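Local coordinates for mitochondrial edited mRNA stability factor 1 (Trypanosoma brucei, PDB 6NL1), which is a nudix-type RNA-binding protein that processes the 5' ends of mitochondrial mRNAs and probably stabilises edited transcripts, at residues I81-P89 with S99-K107; Y139-A147 with T159-A167. All coordinates share one frame; numbering follows the deposited sequence.

Contact 1 of 2, residues I81-P89 with S99-K107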
loop_
_atom_site.group_PDB
_atom_site.type_symbol
_atom_site.label_atom_id
_atom_site.label_comp_id
_atom_site.label_asym_id
_atom_site.label_seq_id
_atom_site.Cartn_x
_atom_site.Cartn_y
_atom_site.Cartn_z
ATOM N N ILE A 81 15.196 19.096 -3.846
ATOM C CA ILE A 81 13.848 19.595 -3.660
ATOM C C ILE A 81 13.917 21.069 -3.323
ATOM O O ILE A 81 14.584 21.466 -2.370
ATOM C CB ILE A 81 13.115 18.825 -2.534
ATOM C CG1 ILE A 81 12.735 17.431 -3.027
ATOM C CG2 ILE A 81 11.871 19.593 -2.056
ATOM C CD1 ILE A 81 12.403 16.457 -1.917
ATOM N N GLN A 82 13.234 21.880 -4.119
ATOM C CA GLN A 82 13.210 23.318 -3.898
ATOM C C GLN A 82 11.934 23.718 -3.157
ATOM O O GLN A 82 10.835 23.581 -3.683
ATOM C CB GLN A 82 13.298 24.056 -5.235
ATOM C CG GLN A 82 13.310 25.571 -5.116
ATOM C CD GLN A 82 13.075 26.263 -6.450
ATOM O OE1 GLN A 82 12.356 25.752 -7.310
ATOM N NE2 GLN A 82 13.686 27.429 -6.628
ATOM N N LEU A 83 12.076 24.210 -1.934
ATOM C CA LEU A 83 10.910 24.632 -1.175
ATOM C C LEU A 83 10.720 26.134 -1.290
ATOM O O LEU A 83 11.690 26.889 -1.343
ATOM C CB LEU A 83 11.033 24.229 0.295
ATOM C CG LEU A 83 11.034 22.727 0.581
ATOM C CD1 LEU A 83 11.035 22.484 2.090
ATOM C CD2 LEU A 83 9.834 22.059 -0.075
ATOM N N GLU A 84 9.463 26.558 -1.334
ATOM C CA GLU A 84 9.136 27.975 -1.373
ATOM C C GLU A 84 8.332 28.328 -0.133
ATOM O O GLU A 84 7.280 27.733 0.127
ATOM C CB GLU A 84 8.344 28.297 -2.642
ATOM C CG GLU A 84 9.105 27.933 -3.921
ATOM C CD GLU A 84 8.203 27.755 -5.133
ATOM O OE1 GLU A 84 7.857 26.594 -5.454
ATOM O OE2 GLU A 84 7.854 28.772 -5.773
ATOM N N LYS A 85 8.839 29.281 0.646
ATOM C CA LYS A 85 8.150 29.692 1.858
ATOM C C LYS A 85 6.904 30.486 1.501
ATOM O O LYS A 85 6.925 31.315 0.598
ATOM C CB LYS A 85 9.056 30.526 2.773
ATOM C CG LYS A 85 8.477 30.684 4.174
ATOM C CD LYS A 85 9.263 31.651 5.042
ATOM C CE LYS A 85 8.668 31.691 6.449
ATOM N NZ LYS A 85 8.924 32.970 7.177
ATOM N N LEU A 86 5.815 30.214 2.211
ATOM C CA LEU A 86 4.584 30.960 2.030
ATOM C C LEU A 86 4.306 31.790 3.281
ATOM O O LEU A 86 4.661 31.396 4.393
ATOM C CB LEU A 86 3.415 30.010 1.742
ATOM C CG LEU A 86 3.581 29.090 0.532
ATOM C CD1 LEU A 86 2.386 28.183 0.384
ATOM C CD2 LEU A 86 3.786 29.898 -0.746
ATOM N N SER A 87 3.673 32.940 3.088
ATOM C CA SER A 87 3.316 33.832 4.183
ATOM C C SER A 87 2.244 33.212 5.053
ATOM O O SER A 87 2.267 33.356 6.270
ATOM C CB SER A 87 2.787 35.161 3.633
ATOM O OG SER A 87 3.827 35.913 3.039
ATOM N N HIS A 88 1.294 32.543 4.406
ATOM C CA HIS A 88 0.119 31.987 5.066
ATOM C C HIS A 88 -0.352 30.824 4.220
ATOM O O HIS A 88 -0.035 30.751 3.038
ATOM C CB HIS A 88 -1.016 33.019 5.129
ATOM C CG HIS A 88 -0.626 34.326 5.740
ATOM N ND1 HIS A 88 -0.695 34.566 7.099
ATOM C CD2 HIS A 88 -0.174 35.476 5.183
ATOM C CE1 HIS A 88 -0.296 35.800 7.349
ATOM N NE2 HIS A 88 0.026 36.375 6.201
ATOM N N PRO A 89 -1.123 29.908 4.813
ATOM C CA PRO A 89 -1.710 28.878 3.956
ATOM C C PRO A 89 -2.827 29.486 3.109
ATOM O O PRO A 89 -3.394 30.516 3.477
ATOM C CB PRO A 89 -2.317 27.875 4.954
ATOM C CG PRO A 89 -1.958 28.375 6.338
ATOM C CD PRO A 89 -1.578 29.810 6.208
ATOM N N SER A 99 1.801 27.761 12.414
ATOM C CA SER A 99 3.060 27.124 12.020
ATOM C C SER A 99 3.581 27.668 10.689
ATOM O O SER A 99 2.858 28.348 9.963
ATOM C CB SER A 99 2.871 25.612 11.903
ATOM O OG SER A 99 2.118 25.297 10.744
ATOM N N PHE A 100 4.835 27.362 10.369
ATOM C CA PHE A 100 5.414 27.765 9.085
ATOM C C PHE A 100 4.877 26.917 7.937
ATOM O O PHE A 100 4.599 25.730 8.112
ATOM C CB PHE A 100 6.946 27.686 9.122
ATOM C CG PHE A 100 7.566 28.618 10.114
ATOM C CD1 PHE A 100 7.795 29.944 9.787
ATOM C CD2 PHE A 100 7.886 28.179 11.387
ATOM C CE1 PHE A 100 8.353 30.813 10.711
ATOM C CE2 PHE A 100 8.441 29.039 12.314
ATOM C CZ PHE A 100 8.677 30.359 11.977
ATOM N N VAL A 101 4.740 27.533 6.768
ATOM C CA VAL A 101 4.220 26.840 5.602
ATOM C C VAL A 101 5.175 26.939 4.426
ATOM O O VAL A 101 5.587 28.024 4.047
ATOM C CB VAL A 101 2.867 27.424 5.153
ATOM C CG1 VAL A 101 2.189 26.460 4.181
ATOM C CG2 VAL A 101 1.983 27.698 6.364
ATOM N N TYR A 102 5.516 25.797 3.847
ATOM C CA TYR A 102 6.317 25.775 2.638
ATOM C C TYR A 102 5.624 24.975 1.547
ATOM O O TYR A 102 4.818 24.085 1.815
ATOM C CB TYR A 102 7.691 25.167 2.904
ATOM C CG TYR A 102 8.628 26.043 3.705
ATOM C CD1 TYR A 102 8.450 26.220 5.075
ATOM C CD2 TYR A 102 9.709 26.667 3.098
ATOM C CE1 TYR A 102 9.314 27.002 5.811
ATOM C CE2 TYR A 102 10.580 27.447 3.821
ATOM C CZ TYR A 102 10.379 27.615 5.177
ATOM O OH TYR A 102 11.247 28.399 5.896
ATOM N N LYS A 103 5.982 25.280 0.310
ATOM C CA LYS A 103 5.382 24.653 -0.852
ATOM C C LYS A 103 6.449 23.976 -1.702
ATOM O O LYS A 103 7.561 24.490 -1.862
ATOM C CB LYS A 103 4.675 25.726 -1.677
ATOM C CG LYS A 103 3.990 25.237 -2.902
ATOM C CD LYS A 103 3.355 26.401 -3.646
ATOM C CE LYS A 103 4.410 27.290 -4.265
ATOM N NZ LYS A 103 3.850 28.117 -5.365
ATOM N N TRP A 104 6.106 22.817 -2.246
ATOM C CA TRP A 104 6.975 22.118 -3.176
ATOM C C TRP A 104 6.156 21.827 -4.426
ATOM O O TRP A 104 5.194 21.060 -4.365
ATOM C CB TRP A 104 7.456 20.812 -2.556
ATOM C CG TRP A 104 8.290 19.963 -3.469
ATOM C CD1 TRP A 104 9.116 20.395 -4.471
ATOM C CD2 TRP A 104 8.380 18.532 -3.466
ATOM N NE1 TRP A 104 9.716 19.325 -5.082
ATOM C CE2 TRP A 104 9.284 18.168 -4.486
ATOM C CE3 TRP A 104 7.784 17.526 -2.695
ATOM C CZ2 TRP A 104 9.611 16.832 -4.759
ATOM C CZ3 TRP A 104 8.108 16.199 -2.968
ATOM C CH2 TRP A 104 9.016 15.866 -3.990
ATOM N N GLN A 105 6.530 22.454 -5.544
ATOM C CA GLN A 105 5.832 22.294 -6.826
ATOM C C GLN A 105 6.509 21.203 -7.643
ATOM O O GLN A 105 7.640 21.369 -8.083
ATOM C CB GLN A 105 5.819 23.616 -7.608
ATOM C CG GLN A 105 5.000 23.561 -8.910
ATOM C CD GLN A 105 3.583 23.016 -8.692
ATOM O OE1 GLN A 105 3.114 22.129 -9.417
ATOM N NE2 GLN A 105 2.902 23.546 -7.691
ATOM N N THR A 106 5.823 20.088 -7.856
ATOM C CA THR A 106 6.501 18.924 -8.407
ATOM C C THR A 106 5.583 18.070 -9.294
ATOM O O THR A 106 4.557 18.555 -9.787
ATOM C CB THR A 106 7.145 18.085 -7.252
ATOM O OG1 THR A 106 7.986 17.052 -7.784
ATOM C CG2 THR A 106 6.067 17.468 -6.337
ATOM N N LYS A 107 5.957 16.807 -9.496
ATOM C CA LYS A 107 5.149 15.851 -10.257
ATOM C C LYS A 107 4.809 14.644 -9.398
ATOM O O LYS A 107 5.528 14.331 -8.454
ATOM C CB LYS A 107 5.933 15.358 -11.481
ATOM C CG LYS A 107 6.477 16.459 -12.372
ATOM C CD LYS A 107 5.383 17.075 -13.217
ATOM C CE LYS A 107 5.972 17.957 -14.314
ATOM N NZ LYS A 107 4.889 18.562 -15.150
HETATM O O HOH W 1 8.985 24.098 -5.455
HETATM O O HOH W 2 11.862 21.065 -6.693
HETATM O O HOH W 3 5.316 30.552 6.743
#
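Ile81 packs against the indole of Trp104 at the buried end of this antiparallel pairing. Its CG2, set anti to the backbone N, sits almost on the normal of the five-membered ring, 3.6 Å from the centroid, while Ile81 CG1 meets Trp104 CZ2 at 3.6 Å. Leu83 continues the apolar row, with CD2 against the CB of Trp104 and CB near the Tyr102 ring. Met190 and Ile183 of helix 180-193 close over this side, touching Trp104 and Tyr102 respectively. Two backbone bonds join the hydrogen-bonded pair Glu84-Lys103, Glu84 N to Lys103 O at 2.9 Å and Lys103 N to Glu84 O at 2.8 Å; Leu86 N also bonds to Val101 O. Lys85, though exposed, still packs on Tyr102, its CG making a CH-pi contact over one face, 4.0 Å from the ring centroid; the Tyr102 hydroxyl bonds to Glu180. The looser, solvent side is on the other face of the sheet, where Glu84 OE2 and Lys103 NZ stay 4.1 Å apart, too far for a salt bridge. One water links Gln82 O and Glu84 OE1 to Gln105 N, and another joins Leu86 O to Val101 N. Backbone bonds and ring packing therefore hold this edge strand in place, while the nearby opposite charges probably contribute only weak, solvent-screened attraction.

Contact 2 of 2, residues Y139-A147 with T159-A167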
loop_
_atom_site.group_PDB
_atom_site.type_symbol
_atom_site.label_atom_id
_atom_site.label_comp_id
_atom_site.label_asym_id
_atom_site.label_seq_id
_atom_site.Cartn_x
_atom_site.Cartn_y
_atom_site.Cartn_z
ATOM N N TYR A 139 -3.425 21.254 -11.345
ATOM C CA TYR A 139 -4.379 21.581 -12.414
ATOM C C TYR A 139 -5.421 20.481 -12.529
ATOM O O TYR A 139 -5.424 19.731 -13.508
ATOM C CB TYR A 139 -3.656 21.739 -13.760
ATOM C CG TYR A 139 -2.497 22.708 -13.700
ATOM C CD1 TYR A 139 -2.716 24.068 -13.505
ATOM C CD2 TYR A 139 -1.187 22.270 -13.831
ATOM C CE1 TYR A 139 -1.664 24.962 -13.440
ATOM C CE2 TYR A 139 -0.119 23.163 -13.771
ATOM C CZ TYR A 139 -0.370 24.504 -13.573
ATOM O OH TYR A 139 0.673 25.391 -13.501
ATOM N N PRO A 140 -6.299 20.370 -11.521
ATOM C CA PRO A 140 -7.258 19.260 -11.385
ATOM C C PRO A 140 -8.190 19.081 -12.585
ATOM O O PRO A 140 -8.619 17.964 -12.866
ATOM C CB PRO A 140 -8.067 19.639 -10.124
ATOM C CG PRO A 140 -7.800 21.131 -9.912
ATOM C CD PRO A 140 -6.391 21.322 -10.397
ATOM N N GLU A 141 -8.506 20.163 -13.279
ATOM C CA GLU A 141 -9.407 20.082 -14.423
ATOM C C GLU A 141 -8.810 19.179 -15.491
ATOM O O GLU A 141 -9.530 18.548 -16.248
ATOM C CB GLU A 141 -9.667 21.472 -15.014
ATOM C CG GLU A 141 -10.219 22.477 -14.018
ATOM C CD GLU A 141 -11.592 22.088 -13.500
ATOM O OE1 GLU A 141 -12.476 21.767 -14.326
ATOM O OE2 GLU A 141 -11.786 22.091 -12.265
ATOM N N ARG A 142 -7.488 19.130 -15.562
ATOM C CA ARG A 142 -6.843 18.281 -16.558
ATOM C C ARG A 142 -7.142 16.807 -16.300
ATOM O O ARG A 142 -7.099 15.985 -17.217
ATOM C CB ARG A 142 -5.338 18.542 -16.612
ATOM C CG ARG A 142 -4.987 19.971 -17.070
ATOM C CD ARG A 142 -3.489 20.143 -17.366
ATOM N NE ARG A 142 -3.017 19.182 -18.365
ATOM C CZ ARG A 142 -1.737 18.967 -18.665
ATOM N NH1 ARG A 142 -0.785 19.652 -18.055
ATOM N NH2 ARG A 142 -1.410 18.063 -19.578
ATOM N N LEU A 143 -7.468 16.473 -15.054
ATOM C CA LEU A 143 -7.749 15.082 -14.718
ATOM C C LEU A 143 -9.120 14.636 -15.216
ATOM O O LEU A 143 -9.405 13.443 -15.257
ATOM C CB LEU A 143 -7.595 14.822 -13.221
ATOM C CG LEU A 143 -6.175 14.988 -12.676
ATOM C CD1 LEU A 143 -6.164 14.883 -11.147
ATOM C CD2 LEU A 143 -5.241 13.967 -13.311
ATOM N N SER A 144 -9.951 15.591 -15.629
ATOM C CA SER A 144 -11.250 15.248 -16.213
ATOM C C SER A 144 -11.233 15.246 -17.735
ATOM O O SER A 144 -12.276 15.053 -18.362
ATOM C CB SER A 144 -12.349 16.183 -15.698
ATOM O OG SER A 144 -12.645 15.901 -14.339
ATOM N N GLU A 145 -10.058 15.480 -18.323
ATOM C CA GLU A 145 -9.882 15.415 -19.780
ATOM C C GLU A 145 -9.497 14.001 -20.233
ATOM O O GLU A 145 -8.712 13.321 -19.564
ATOM C CB GLU A 145 -8.773 16.383 -20.231
ATOM C CG GLU A 145 -9.030 17.848 -19.918
ATOM C CD GLU A 145 -10.203 18.406 -20.703
ATOM O OE1 GLU A 145 -10.506 17.855 -21.784
ATOM O OE2 GLU A 145 -10.830 19.380 -20.232
ATOM N N ASN A 146 -10.040 13.579 -21.372
ATOM C CA ASN A 146 -9.674 12.314 -22.026
ATOM C C ASN A 146 -8.556 12.491 -23.036
ATOM O O ASN A 146 -7.721 11.608 -23.216
ATOM C CB ASN A 146 -10.862 11.736 -22.790
ATOM C CG ASN A 146 -12.047 11.495 -21.913
ATOM O OD1 ASN A 146 -12.031 10.599 -21.074
ATOM N ND2 ASN A 146 -13.094 12.288 -22.100
ATOM N N ALA A 147 -8.566 13.630 -23.716
ATOM C CA ALA A 147 -7.612 13.882 -24.788
ATOM C C ALA A 147 -6.507 14.850 -24.363
ATOM O O ALA A 147 -5.355 14.695 -24.777
ATOM C CB ALA A 147 -8.339 14.401 -26.028
ATOM N N THR A 159 -1.029 18.052 -25.170
ATOM C CA THR A 159 -0.714 19.476 -25.179
ATOM C C THR A 159 -0.307 19.987 -23.797
ATOM O O THR A 159 0.478 19.354 -23.088
ATOM C CB THR A 159 -1.895 20.323 -25.720
ATOM O OG1 THR A 159 -3.125 19.874 -25.134
ATOM C CG2 THR A 159 -1.993 20.203 -27.234
ATOM N N GLN A 160 -0.853 21.137 -23.423
ATOM C CA GLN A 160 -0.506 21.794 -22.174
ATOM C C GLN A 160 -1.737 21.915 -21.276
ATOM O O GLN A 160 -1.631 22.321 -20.120
ATOM C CB GLN A 160 0.072 23.180 -22.474
ATOM C CG GLN A 160 0.474 23.993 -21.258
ATOM C CD GLN A 160 0.978 25.372 -21.635
ATOM O OE1 GLN A 160 1.214 25.658 -22.810
ATOM N NE2 GLN A 160 1.143 26.236 -20.640
ATOM N N TRP A 161 -2.902 21.553 -21.808
ATOM C CA TRP A 161 -4.160 21.740 -21.083
ATOM C C TRP A 161 -5.142 20.576 -21.191
ATOM O O TRP A 161 -6.243 20.624 -20.639
ATOM C CB TRP A 161 -4.845 23.037 -21.520
ATOM C CG TRP A 161 -4.288 24.239 -20.831
ATOM C CD1 TRP A 161 -3.701 25.324 -21.414
ATOM C CD2 TRP A 161 -4.242 24.467 -19.418
ATOM N NE1 TRP A 161 -3.306 26.222 -20.451
ATOM C CE2 TRP A 161 -3.625 25.718 -19.217
ATOM C CE3 TRP A 161 -4.667 23.736 -18.302
ATOM C CZ2 TRP A 161 -3.421 26.253 -17.946
ATOM C CZ3 TRP A 161 -4.463 24.268 -17.040
ATOM C CH2 TRP A 161 -3.846 25.514 -16.874
ATOM N N GLY A 162 -4.751 19.535 -21.908
ATOM C CA GLY A 162 -5.590 18.360 -22.007
ATOM C C GLY A 162 -5.150 17.303 -21.012
ATOM O O GLY A 162 -4.512 17.605 -19.999
ATOM N N ALA A 163 -5.488 16.057 -21.322
ATOM C CA ALA A 163 -5.139 14.908 -20.504
ATOM C C ALA A 163 -3.638 14.830 -20.277
ATOM O O ALA A 163 -2.854 15.240 -21.128
ATOM C CB ALA A 163 -5.627 13.641 -21.177
ATOM N N TYR A 164 -3.243 14.300 -19.125
ATOM C CA TYR A 164 -1.848 13.929 -18.897
ATOM C C TYR A 164 -1.586 12.595 -19.582
ATOM O O TYR A 164 -2.466 11.745 -19.640
ATOM C CB TYR A 164 -1.556 13.787 -17.399
ATOM C CG TYR A 164 -1.454 15.097 -16.643
ATOM C CD1 TYR A 164 -0.321 15.904 -16.752
ATOM C CD2 TYR A 164 -2.476 15.513 -15.801
ATOM C CE1 TYR A 164 -0.223 17.100 -16.052
ATOM C CE2 TYR A 164 -2.387 16.706 -15.098
ATOM C CZ TYR A 164 -1.262 17.491 -15.223
ATOM O OH TYR A 164 -1.188 18.664 -14.518
ATOM N N GLU A 165 -0.374 12.406 -20.086
ATOM C CA GLU A 165 -0.012 11.151 -20.733
ATOM C C GLU A 165 -0.039 10.007 -19.730
ATOM O O GLU A 165 -0.599 8.950 -20.007
ATOM C CB GLU A 165 1.390 11.244 -21.339
ATOM C CG GLU A 165 1.574 12.353 -22.360
ATOM C CD GLU A 165 1.285 11.897 -23.774
ATOM O OE1 GLU A 165 0.769 10.773 -23.948
ATOM O OE2 GLU A 165 1.583 12.667 -24.713
ATOM N N THR A 166 0.587 10.218 -18.570
ATOM C CA THR A 166 0.672 9.189 -17.533
ATOM C C THR A 166 0.550 9.810 -16.141
ATOM O O THR A 166 0.754 11.013 -15.967
ATOM C CB THR A 166 2.027 8.430 -17.573
ATOM O OG1 THR A 166 3.063 9.285 -17.080
ATOM C CG2 THR A 166 2.388 7.968 -18.990
ATOM N N ALA A 167 0.240 8.979 -15.147
ATOM C CA ALA A 167 0.205 9.418 -13.752
ATOM C C ALA A 167 1.486 10.151 -13.351
ATOM O O ALA A 167 1.447 11.146 -12.618
ATOM C CB ALA A 167 -0.016 8.235 -12.834
HETATM O O HOH W 4 -2.368 18.613 -11.826
HETATM O O HOH W 5 -5.447 13.628 -17.348
HETATM O O HOH W 6 -1.042 22.638 -17.400
HETATM O O HOH W 7 0.911 16.772 -20.786
#
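Gln160 O lies over one face of the Arg142 guanidinium, at too poor an angle for a direct bond from NH1; a water bonds this oxygen and, weakly, NH1, and another accepts from Arg142 NH2. Trp161 turns the edge of its indole toward the face of Tyr139 in a T-shaped pair, centroids 5.4 Å apart and planes at 81°, and its CE3 rests 3.9 Å from Arg142 CD. Gly162 supplies the main polar grip: its O takes a 2.7 Å bond from Arg142 NE, lying in the guanidinium plane, and a weak second one from NH2. The bend at chi3 (56°) in the arginine chain turns NE to this carbonyl. Ala163 fits its CB against the backbone of 145-147, 3.5 Å from Glu145 O, while its N lies 3.5 Å from Glu145 CB. Tyr164 then fills the opposite side of the guanidinium, which lies flat on its ring with CZ 3.8 Å from the centroid and the planes 25° apart, a cation-pi stack. Its hydroxyl sits at the edge of the Tyr139 ring, bonds to Asp171 and takes a water that also bonds Tyr139 N; another water bridges Tyr164 N and Arg142 O. The contact thus ties together two irregular parts of the surface connection between strands 132-137 and 171-178, away from the GDP-binding residues. The Gly162 O bond and the Tyr164 stack together fix the guanidinium's rotation, its positive charge probably stabilised by carbonyl, waters and ring.

In the fold
From the start of the ordered chain, the backbone enters along strand 84-86, outermost within the chain, and returns as 100-107, so contact 1 closes a hairpin-like loop, part of which is not modelled. Strand 100-107 also pairs with 171-178, which lies beside 132-137 at the other outer position of this four-stranded antiparallel sheet. Contact 2 follows in series, neither nested in contact 1 nor crossing it: it closes part of the long, partly disordered connection from 132-137 to 171-178. Their centres are 24 Å apart, with nearest atoms about 5 Å apart and no touch. Asp171 forms a salt bridge with Lys107, at the end of segment 99-107, and a hydrogen bond with the Tyr164 hydroxyl of contact 2.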